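Local coordinates for protein ORF10 (Moritella marina, PDB 6RIW) that forms the ketosynthase–chain length factor didomain of a polyunsaturated fatty acid synthase and probably catalyses condensation of acyl chains held on acyl carrier protein, at residues D20-W23 with Q24-E28; L132-P135 with L136-Q139; N512-V515 with M516-L519. One frame throughout, in Å; residues are numbered along the deposited sequence.

How the contacts relate
Each contact is local to one helix or its ends, differing mainly in burial. Contact 2, in helix 129-148, is buried and combines aromatic and sulfur contacts with a proline-kinked backbone. Contacts 1 and 3 are partly buried, each with an apolar flank turned inward and amide side chains along the other. Contact 1 packs within the ketosynthase half, its leucines lying on two aromatic rings, whereas contact 3 is the capped start of a short helix in the chain length factor half. Contacts 2 and 3, centres about 11 Å apart, touch, Q139 and L136 meeting N512, N514 and V515 across the two halves. Contact 1 stands apart, about 43 Å from contact 2 between centres.

Contact 1 of 3, residues D20-W23 with Q24-E28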
ATOM      1  N   ASP A  20      16.975   0.595  23.059  1.00 27.58           N
ATOM      2  CA  ASP A  20      17.218   0.537  24.503  1.00 30.64           C
ATOM      3  C   ASP A  20      16.293   1.489  25.256  1.00 27.14           C
ATOM      4  O   ASP A  20      15.854   1.194  26.375  1.00 25.71           O
ATOM      5  CB  ASP A  20      18.684   0.848  24.800  1.00 32.83           C
ATOM      6  CG  ASP A  20      19.073   2.269  24.405  1.00 41.89           C
ATOM      7  OD1 ASP A  20      18.342   2.900  23.599  1.00 40.94           O
ATOM      8  OD2 ASP A  20      20.113   2.762  24.901  1.00 52.27           O
ATOM      9  N   GLN A  21      15.990   2.645  24.664  1.00 26.70           N
ATOM     10  CA  GLN A  21      15.012   3.553  25.262  1.00 24.67           C
ATOM     11  C   GLN A  21      13.628   2.909  25.326  1.00 26.94           C
ATOM     12  O   GLN A  21      12.934   2.988  26.348  1.00 22.98           O
ATOM     13  CB  GLN A  21      14.999   4.848  24.455  1.00 25.73           C
ATOM     14  CG  GLN A  21      14.019   5.914  24.856  1.00 27.29           C
ATOM     15  CD  GLN A  21      14.112   7.100  23.896  1.00 30.93           C
ATOM     16  OE1 GLN A  21      14.639   6.964  22.783  1.00 25.28           O
ATOM     17  NE2 GLN A  21      13.619   8.263  24.319  1.00 29.36           N
ATOM     18  N   PHE A  22      13.208   2.265  24.236  1.00 24.74           N
ATOM     19  CA  PHE A  22      11.928   1.563  24.212  1.00 21.55           C
ATOM     20  C   PHE A  22      11.887   0.462  25.264  1.00 22.24           C
ATOM     21  O   PHE A  22      10.897   0.321  25.995  1.00 22.21           O
ATOM     22  CB  PHE A  22      11.719   1.015  22.796  1.00 21.76           C
ATOM     23  CG  PHE A  22      10.655  -0.054  22.654  1.00 19.44           C
ATOM     24  CD1 PHE A  22       9.316   0.244  22.814  1.00 19.41           C
ATOM     25  CD2 PHE A  22      11.002  -1.330  22.249  1.00 22.51           C
ATOM     26  CE1 PHE A  22       8.339  -0.724  22.633  1.00 20.20           C
ATOM     27  CE2 PHE A  22      10.026  -2.311  22.060  1.00 18.73           C
ATOM     28  CZ  PHE A  22       8.697  -2.000  22.249  1.00 18.74           C
ATOM     29  N   TRP A  23      12.963  -0.316  25.364  1.00 23.17           N
ATOM     30  CA  TRP A  23      13.015  -1.411  26.328  1.00 24.73           C
ATOM     31  C   TRP A  23      12.868  -0.899  27.759  1.00 24.83           C
ATOM     32  O   TRP A  23      12.082  -1.441  28.545  1.00 26.42           O
ATOM     33  CB  TRP A  23      14.326  -2.180  26.169  1.00 22.58           C
ATOM     34  CG  TRP A  23      14.424  -3.334  27.101  1.00 29.45           C
ATOM     35  CD1 TRP A  23      15.224  -3.429  28.207  1.00 30.53           C
ATOM     36  CD2 TRP A  23      13.669  -4.553  27.043  1.00 28.47           C
ATOM     37  NE1 TRP A  23      15.023  -4.641  28.825  1.00 31.02           N
ATOM     38  CE2 TRP A  23      14.072  -5.347  28.135  1.00 28.49           C
ATOM     39  CE3 TRP A  23      12.690  -5.052  26.171  1.00 27.44           C
ATOM     40  CZ2 TRP A  23      13.537  -6.611  28.378  1.00 30.63           C
ATOM     41  CZ3 TRP A  23      12.163  -6.312  26.414  1.00 28.94           C
ATOM     42  CH2 TRP A  23      12.588  -7.075  27.511  1.00 30.23           C
ATOM     43  N   GLN A  24      13.608   0.157  28.109  1.00 25.84           N
ATOM     44  CA  GLN A  24      13.496   0.716  29.455  1.00 25.55           C
ATOM     45  C   GLN A  24      12.080   1.204  29.730  1.00 28.45           C
ATOM     46  O   GLN A  24      11.556   1.039  30.838  1.00 26.83           O
ATOM     47  CB  GLN A  24      14.500   1.854  29.633  1.00 27.34           C
ATOM     48  CG  GLN A  24      14.661   2.303  31.080  1.00 33.83           C
ATOM     49  CD  GLN A  24      15.137   1.175  31.996  1.00 40.38           C
ATOM     50  OE1 GLN A  24      15.981   0.354  31.618  1.00 39.46           O
ATOM     51  NE2 GLN A  24      14.595   1.137  33.210  1.00 44.04           N
ATOM     52  N   GLN A  25      11.430   1.796  28.727  1.00 26.34           N
ATOM     53  CA  GLN A  25      10.055   2.240  28.925  1.00 25.32           C
ATOM     54  C   GLN A  25       9.132   1.065  29.230  1.00 22.73           C
ATOM     55  O   GLN A  25       8.221   1.182  30.063  1.00 23.40           O
ATOM     56  CB  GLN A  25       9.568   3.007  27.696  1.00 21.42           C
ATOM     57  CG  GLN A  25      10.017   4.457  27.723  1.00 25.64           C
ATOM     58  CD  GLN A  25       9.914   5.128  26.381  1.00 30.48           C
ATOM     59  OE1 GLN A  25       9.143   4.699  25.517  1.00 31.24           O
ATOM     60  NE2 GLN A  25      10.704   6.186  26.184  1.00 29.03           N
ATOM     61  N   LEU A  26       9.331  -0.064  28.544  1.00 22.25           N
ATOM     62  CA  LEU A  26       8.543  -1.260  28.832  1.00 22.13           C
ATOM     63  C   LEU A  26       8.792  -1.752  30.251  1.00 25.98           C
ATOM     64  O   LEU A  26       7.850  -2.154  30.955  1.00 25.71           O
ATOM     65  CB  LEU A  26       8.890  -2.375  27.836  1.00 22.27           C
ATOM     66  CG  LEU A  26       8.550  -2.059  26.375  1.00 21.82           C
ATOM     67  CD1 LEU A  26       8.777  -3.288  25.511  1.00 23.13           C
ATOM     68  CD2 LEU A  26       7.116  -1.623  26.283  1.00 20.36           C
ATOM     69  N   LEU A  27      10.059  -1.753  30.676  1.00 25.69           N
ATOM     70  CA  LEU A  27      10.393  -2.231  32.020  1.00 28.88           C
ATOM     71  C   LEU A  27       9.760  -1.363  33.092  1.00 28.69           C
ATOM     72  O   LEU A  27       9.437  -1.859  34.180  1.00 31.40           O
ATOM     73  CB  LEU A  27      11.908  -2.270  32.217  1.00 25.25           C
ATOM     74  CG  LEU A  27      12.740  -3.157  31.287  1.00 29.57           C
ATOM     75  CD1 LEU A  27      14.224  -3.019  31.627  1.00 33.58           C
ATOM     76  CD2 LEU A  27      12.291  -4.594  31.413  1.00 32.75           C
ATOM     77  N   GLU A  28       9.576  -0.076  32.800  1.00 27.81           N
ATOM     78  CA  GLU A  28       8.984   0.894  33.709  1.00 30.59           C
ATOM     79  C   GLU A  28       7.480   1.039  33.522  1.00 28.68           C
ATOM     80  O   GLU A  28       6.882   1.920  34.146  1.00 29.18           O
ATOM     81  CB  GLU A  28       9.646   2.268  33.521  1.00 31.22           C
ATOM     82  CG  GLU A  28      11.143   2.314  33.802  1.00 27.56           C
ATOM     83  CD  GLU A  28      11.772   3.667  33.459  1.00 41.25           C
ATOM     84  OE1 GLU A  28      11.018   4.615  33.139  1.00 43.69           O
ATOM     85  OE2 GLU A  28      13.019   3.787  33.512  1.00 45.24           O
TER
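W23 swings its indole away from the backbone N (chi1 -179°) while L27, one turn later, keeps CG beside its own N (chi1 -60°), and the two torsions lay the leucine over a face of the indole. CG of L27 stands 4.0 Å from the centroid of the five-membered ring of W23, a CH-pi contact, and CD1 of L27 comes within 3.3 Å of W23 NE1. F22 and L26 repeat the pattern on the adjoining flank: L26 CD1 lies over the phenyl face, offset toward the rim, 3.5 Å from F22 CZ. The edge-to-face partner of the F22 ring is F13, and helix 374-387 packs against F22, W23 and L26. On the more open side, Q21 and Q25 run side by side, with Q25 NE2 3.6 Å from Q21 CG, but each amide has its own partner: Q25 NE2 donates to G15 O, and Q21 OE1 accepts from Q17 N. Farther along, Q24 NE2 donates to E28 OE2 at 3.1 Å, on the anti side of the carboxylate. An apolar flank set inward and a more polar one beside it mark an amphipathic helix, here the first after strand 4-12 in the thiolase-like fold of the ketosynthase.

Contact 2 of 3, residues L132-P135 with L136-Q139; sequences LFMP and LYHQ
The amide N of H138 donates to M134 O at 3.0 Å with an N-H...O angle of 158°, a regular i to i+4 bond just beyond a kink. Q139 N makes the equivalent bond to P135 O. One step earlier the pattern changes: P135 has no N-H for the turn before it, which kinks the helix; F133 O accepts L136 N, three residues on, at 3.0 Å in a bent bond of 136° whose donor stands above the carbonyl plane. F133 O also lies over one face of the Y137 ring, offset toward the rim, 3.7 Å from CE2. The chi1 of Y137, -31°, is well away from a staggered value, and this turn sets the ring against the carbonyl of F133 while carrying OH to within 3.8 Å of F133 CB. At the edge of the tyrosine sits M134, its SD 4.1 Å from Y137 CE2 in a Met-aromatic contact; the same sulfur is also 4.1 Å from H138 CE1, meeting the imidazole obliquely. L136 CD1 approaches the edge of the F133 ring, 4.2 Å from CD1 of that phenylalanine. Buried polar ends find partners beyond the helix: Y137 OH bonds E700 OE2, and H138 NE2 bonds G593 O. An alanine in place of Y137 would be likely to leave the E700 carboxylate without this hydroxyl and to open a gap beside M134 and F133 O. Helix 129-148 is thus wedged against the chain length factor half, with helix 589-595 on M134 and Y137, helix 699-706 on F133 and L136, and helix 513-519 on L136 and Q139.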
ATOM      1  N   LEU A 132      -0.900  18.706  -2.235  1.00  9.37           N
ATOM      2  CA  LEU A 132      -0.838  18.656  -3.690  1.00 11.24           C
ATOM      3  C   LEU A 132      -2.204  18.577  -4.356  1.00 12.01           C
ATOM      4  O   LEU A 132      -2.283  18.822  -5.560  1.00 12.57           O
ATOM      5  CB  LEU A 132       0.012  17.453  -4.141  1.00 12.36           C
ATOM      6  CG  LEU A 132       1.493  17.508  -3.728  1.00 13.75           C
ATOM      7  CD1 LEU A 132       2.160  16.136  -3.854  1.00 13.53           C
ATOM      8  CD2 LEU A 132       2.243  18.511  -4.560  1.00 13.98           C
ATOM      9  N   PHE A 133      -3.275  18.257  -3.622  1.00 12.08           N
ATOM     10  CA  PHE A 133      -4.559  17.997  -4.270  1.00 11.12           C
ATOM     11  C   PHE A 133      -5.705  18.846  -3.733  1.00 10.08           C
ATOM     12  O   PHE A 133      -6.627  19.162  -4.483  1.00 11.95           O
ATOM     13  CB  PHE A 133      -4.901  16.511  -4.154  1.00 10.57           C
ATOM     14  CG  PHE A 133      -3.845  15.642  -4.760  1.00  8.65           C
ATOM     15  CD1 PHE A 133      -3.607  15.704  -6.138  1.00 11.06           C
ATOM     16  CD2 PHE A 133      -3.042  14.828  -3.965  1.00 10.48           C
ATOM     17  CE1 PHE A 133      -2.590  14.935  -6.706  1.00 12.32           C
ATOM     18  CE2 PHE A 133      -2.044  14.044  -4.515  1.00 11.67           C
ATOM     19  CZ  PHE A 133      -1.799  14.094  -5.882  1.00 12.44           C
ATOM     20  N   MET A 134      -5.672  19.214  -2.456  1.00 11.55           N
ATOM     21  CA  MET A 134      -6.766  20.017  -1.902  1.00 11.57           C
ATOM     22  C   MET A 134      -7.102  21.255  -2.732  1.00 12.92           C
ATOM     23  O   MET A 134      -8.298  21.578  -2.848  1.00 14.23           O
ATOM     24  CB  MET A 134      -6.430  20.452  -0.465  1.00 13.24           C
ATOM     25  CG  MET A 134      -6.470  19.385   0.595  1.00 14.64           C
ATOM     26  SD  MET A 134      -7.850  18.210   0.506  1.00 18.17           S
ATOM     27  CE  MET A 134      -7.091  16.802   1.325  1.00 15.95           C
ATOM     28  N   PRO A 135      -6.144  22.000  -3.288  1.00 14.05           N
ATOM     29  CA  PRO A 135      -6.528  23.214  -4.023  1.00 15.18           C
ATOM     30  C   PRO A 135      -7.389  22.936  -5.243  1.00 15.58           C
ATOM     31  O   PRO A 135      -8.128  23.827  -5.655  1.00 13.92           O
ATOM     32  CB  PRO A 135      -5.180  23.831  -4.422  1.00 15.14           C
ATOM     33  CG  PRO A 135      -4.219  23.316  -3.431  1.00 16.28           C
ATOM     34  CD  PRO A 135      -4.673  21.889  -3.179  1.00 15.93           C
ATOM     35  N   LEU A 136      -7.315  21.737  -5.835  1.00 11.53           N
ATOM     36  CA  LEU A 136      -8.236  21.391  -6.921  1.00 10.95           C
ATOM     37  C   LEU A 136      -9.684  21.548  -6.465  1.00 12.04           C
ATOM     38  O   LEU A 136     -10.463  22.286  -7.074  1.00 14.24           O
ATOM     39  CB  LEU A 136      -8.012  19.951  -7.382  1.00 12.09           C
ATOM     40  CG  LEU A 136      -6.664  19.595  -8.014  1.00 13.15           C
ATOM     41  CD1 LEU A 136      -6.475  18.061  -8.055  1.00 12.22           C
ATOM     42  CD2 LEU A 136      -6.622  20.201  -9.408  1.00 13.54           C
ATOM     43  N   TYR A 137     -10.064  20.833  -5.405  1.00 12.92           N
ATOM     44  CA  TYR A 137     -11.464  20.846  -4.979  1.00 11.46           C
ATOM     45  C   TYR A 137     -11.850  22.205  -4.427  1.00 11.68           C
ATOM     46  O   TYR A 137     -12.984  22.667  -4.630  1.00 13.35           O
ATOM     47  CB  TYR A 137     -11.727  19.784  -3.917  1.00 10.89           C
ATOM     48  CG  TYR A 137     -10.863  18.559  -4.063  1.00 14.73           C
ATOM     49  CD1 TYR A 137     -10.854  17.851  -5.269  1.00 10.70           C
ATOM     50  CD2 TYR A 137     -10.064  18.108  -2.995  1.00 12.62           C
ATOM     51  CE1 TYR A 137     -10.046  16.738  -5.433  1.00 13.71           C
ATOM     52  CE2 TYR A 137      -9.263  16.988  -3.132  1.00 13.87           C
ATOM     53  CZ  TYR A 137      -9.271  16.299  -4.349  1.00 15.21           C
ATOM     54  OH  TYR A 137      -8.469  15.194  -4.511  1.00 14.22           O
ATOM     55  N   HIS A 138     -10.941  22.842  -3.694  1.00 10.14           N
ATOM     56  CA  HIS A 138     -11.328  24.035  -2.946  1.00 11.30           C
ATOM     57  C   HIS A 138     -11.361  25.276  -3.825  1.00 12.49           C
ATOM     58  O   HIS A 138     -12.158  26.185  -3.563  1.00 11.35           O
ATOM     59  CB  HIS A 138     -10.405  24.190  -1.721  1.00 11.13           C
ATOM     60  CG  HIS A 138     -10.590  23.086  -0.722  1.00 14.04           C
ATOM     61  ND1 HIS A 138      -9.601  22.676   0.152  1.00 13.66           N
ATOM     62  CD2 HIS A 138     -11.659  22.285  -0.483  1.00 11.96           C
ATOM     63  CE1 HIS A 138     -10.065  21.686   0.900  1.00 15.76           C
ATOM     64  NE2 HIS A 138     -11.311  21.429   0.530  1.00 14.73           N
ATOM     65  N   GLN A 139     -10.592  25.309  -4.916  1.00 12.71           N
ATOM     66  CA  GLN A 139     -10.799  26.385  -5.879  1.00 13.12           C
ATOM     67  C   GLN A 139     -12.191  26.295  -6.482  1.00 14.25           C
ATOM     68  O   GLN A 139     -12.862  27.318  -6.682  1.00 14.14           O
ATOM     69  CB  GLN A 139      -9.741  26.349  -6.992  1.00 15.03           C
ATOM     70  CG  GLN A 139      -9.877  27.536  -8.001  1.00 15.59           C
ATOM     71  CD  GLN A 139      -9.478  28.879  -7.387  1.00 19.23           C
ATOM     72  OE1 GLN A 139     -10.055  29.933  -7.703  1.00 24.87           O
ATOM     73  NE2 GLN A 139      -8.498  28.843  -6.498  1.00 20.09           N
TER

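Contact 3 of 3, residues N512-V515 with M516-L519; sequences NANV and MQSL
The backbone carbonyl of N514 is approached from both of its faces by S518: the amide N reaches N514 O from one face at 3.0 Å and the hydroxyl OG from the other at 3.1 Å, each tilted from the carbonyl plane. S518 chi1 of -62° puts OG beside its own backbone N, which lets one residue grip one oxygen twice and fixes the rotation of the hydroxyl. The side-chain amides of N514 and Q517 cross nearby, their planes 36° apart, but N514 OD1 stays 4.1 Å from Q517 NE2, a loose approach; N514 ND2 finds its partner in N143 OD1, on helix 129-148. In N512 the amide works differently. Its OD1 accepts V515 N at 2.9 Å, in the carbonyl plane and on a lone pair, while its ND2 also donates to N143 OD1, so N143 steadies the asparagine that does the capping. This is a classic N-cap, N512 standing just before helix 513-519 in the chain length factor half and supplying an acceptor to an N-H that the first turn cannot satisfy from its own backbone. The backbone O of N512 accepts M516 N at 3.0 Å, opening the regular i to i+4 bonds, and the CG of M516 rests 3.3 Å from that same oxygen. The inward side is apolar. V515 CG1 is anti to the backbone N (chi1 165°), which sets it alongside L519, 3.9 Å from L519 CD1, while L519 N donates to V515 O. I699 and T703 of helix 699-706 pack on these two residues respectively, and Q706 NE2 donates to L519 O.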
ATOM      1  N   ASN A 512     -13.591  24.446 -14.693  1.00 16.31           N
ATOM      2  CA  ASN A 512     -13.136  25.556 -13.873  1.00 15.41           C
ATOM      3  C   ASN A 512     -11.901  26.175 -14.524  1.00 16.76           C
ATOM      4  O   ASN A 512     -10.841  25.544 -14.603  1.00 13.53           O
ATOM      5  CB  ASN A 512     -12.853  25.090 -12.452  1.00 14.44           C
ATOM      6  CG  ASN A 512     -12.574  26.248 -11.530  1.00 16.85           C
ATOM      7  OD1 ASN A 512     -11.476  26.785 -11.531  1.00 15.14           O
ATOM      8  ND2 ASN A 512     -13.589  26.671 -10.776  1.00 17.37           N
ATOM      9  N   ALA A 513     -12.033  27.426 -14.964  1.00 14.03           N
ATOM     10  CA  ALA A 513     -10.952  28.068 -15.693  1.00 17.28           C
ATOM     11  C   ALA A 513      -9.734  28.286 -14.813  1.00 15.58           C
ATOM     12  O   ALA A 513      -8.607  28.227 -15.308  1.00 16.80           O
ATOM     13  CB  ALA A 513     -11.441  29.401 -16.273  1.00 24.62           C
ATOM     14  N   ASN A 514      -9.932  28.552 -13.516  1.00 13.98           N
ATOM     15  CA  ASN A 514      -8.791  28.780 -12.634  1.00 16.37           C
ATOM     16  C   ASN A 514      -7.994  27.492 -12.410  1.00 14.65           C
ATOM     17  O   ASN A 514      -6.761  27.500 -12.456  1.00 16.05           O
ATOM     18  CB  ASN A 514      -9.262  29.355 -11.299  1.00 16.17           C
ATOM     19  CG  ASN A 514      -9.767  30.795 -11.424  1.00 23.71           C
ATOM     20  OD1 ASN A 514      -9.183  31.603 -12.136  1.00 25.27           O
ATOM     21  ND2 ASN A 514     -10.871  31.109 -10.744  1.00 24.36           N
ATOM     22  N   VAL A 515      -8.680  26.377 -12.160  1.00 14.52           N
ATOM     23  CA  VAL A 515      -7.991  25.087 -12.051  1.00 14.16           C
ATOM     24  C   VAL A 515      -7.225  24.775 -13.335  1.00 14.47           C
ATOM     25  O   VAL A 515      -6.045  24.403 -13.307  1.00 13.95           O
ATOM     26  CB  VAL A 515      -9.003  23.979 -11.714  1.00 14.12           C
ATOM     27  CG1 VAL A 515      -8.383  22.582 -11.972  1.00 16.94           C
ATOM     28  CG2 VAL A 515      -9.465  24.131 -10.255  1.00 15.07           C
ATOM     29  N   MET A 516      -7.885  24.910 -14.488  1.00 14.16           N
ATOM     30  CA  MET A 516      -7.215  24.528 -15.731  1.00 15.67           C
ATOM     31  C   MET A 516      -6.053  25.457 -16.047  1.00 13.94           C
ATOM     32  O   MET A 516      -5.022  25.004 -16.558  1.00 15.72           O
ATOM     33  CB  MET A 516      -8.226  24.484 -16.878  1.00 15.08           C
ATOM     34  CG  MET A 516      -9.308  23.410 -16.625  1.00 16.32           C
ATOM     35  SD  MET A 516      -8.653  21.717 -16.602  1.00 18.74           S
ATOM     36  CE  MET A 516      -8.544  21.499 -18.378  1.00 16.86           C
ATOM     37  N   GLN A 517      -6.178  26.747 -15.713  1.00 14.71           N
ATOM     38  CA  GLN A 517      -5.051  27.659 -15.871  1.00 16.60           C
ATOM     39  C   GLN A 517      -3.876  27.252 -14.989  1.00 16.61           C
ATOM     40  O   GLN A 517      -2.719  27.304 -15.425  1.00 16.64           O
ATOM     41  CB  GLN A 517      -5.489  29.085 -15.532  1.00 18.72           C
ATOM     42  CG  GLN A 517      -4.467  30.139 -15.852  1.00 26.69           C
ATOM     43  CD  GLN A 517      -4.902  31.510 -15.351  1.00 38.40           C
ATOM     44  OE1 GLN A 517      -4.115  32.461 -15.327  1.00 49.64           O
ATOM     45  NE2 GLN A 517      -6.170  31.612 -14.936  1.00 38.43           N
ATOM     46  N   SER A 518      -4.153  26.857 -13.739  1.00 14.96           N
ATOM     47  CA  SER A 518      -3.076  26.430 -12.839  1.00 15.25           C
ATOM     48  C   SER A 518      -2.387  25.175 -13.358  1.00 17.79           C
ATOM     49  O   SER A 518      -1.160  25.041 -13.253  1.00 15.66           O
ATOM     50  CB  SER A 518      -3.609  26.181 -11.431  1.00 17.27           C
ATOM     51  OG  SER A 518      -4.143  27.373 -10.880  1.00 21.26           O
ATOM     52  N   LEU A 519      -3.161  24.247 -13.938  1.00 13.14           N
ATOM     53  CA  LEU A 519      -2.620  23.022 -14.500  1.00 13.70           C
ATOM     54  C   LEU A 519      -1.996  23.223 -15.879  1.00 19.56           C
ATOM     55  O   LEU A 519      -1.412  22.278 -16.412  1.00 16.93           O
ATOM     56  CB  LEU A 519      -3.730  21.959 -14.581  1.00 16.48           C
ATOM     57  CG  LEU A 519      -4.331  21.519 -13.235  1.00 16.14           C
ATOM     58  CD1 LEU A 519      -5.467  20.502 -13.469  1.00 16.62           C
ATOM     59  CD2 LEU A 519      -3.227  20.880 -12.395  1.00 12.40           C
TER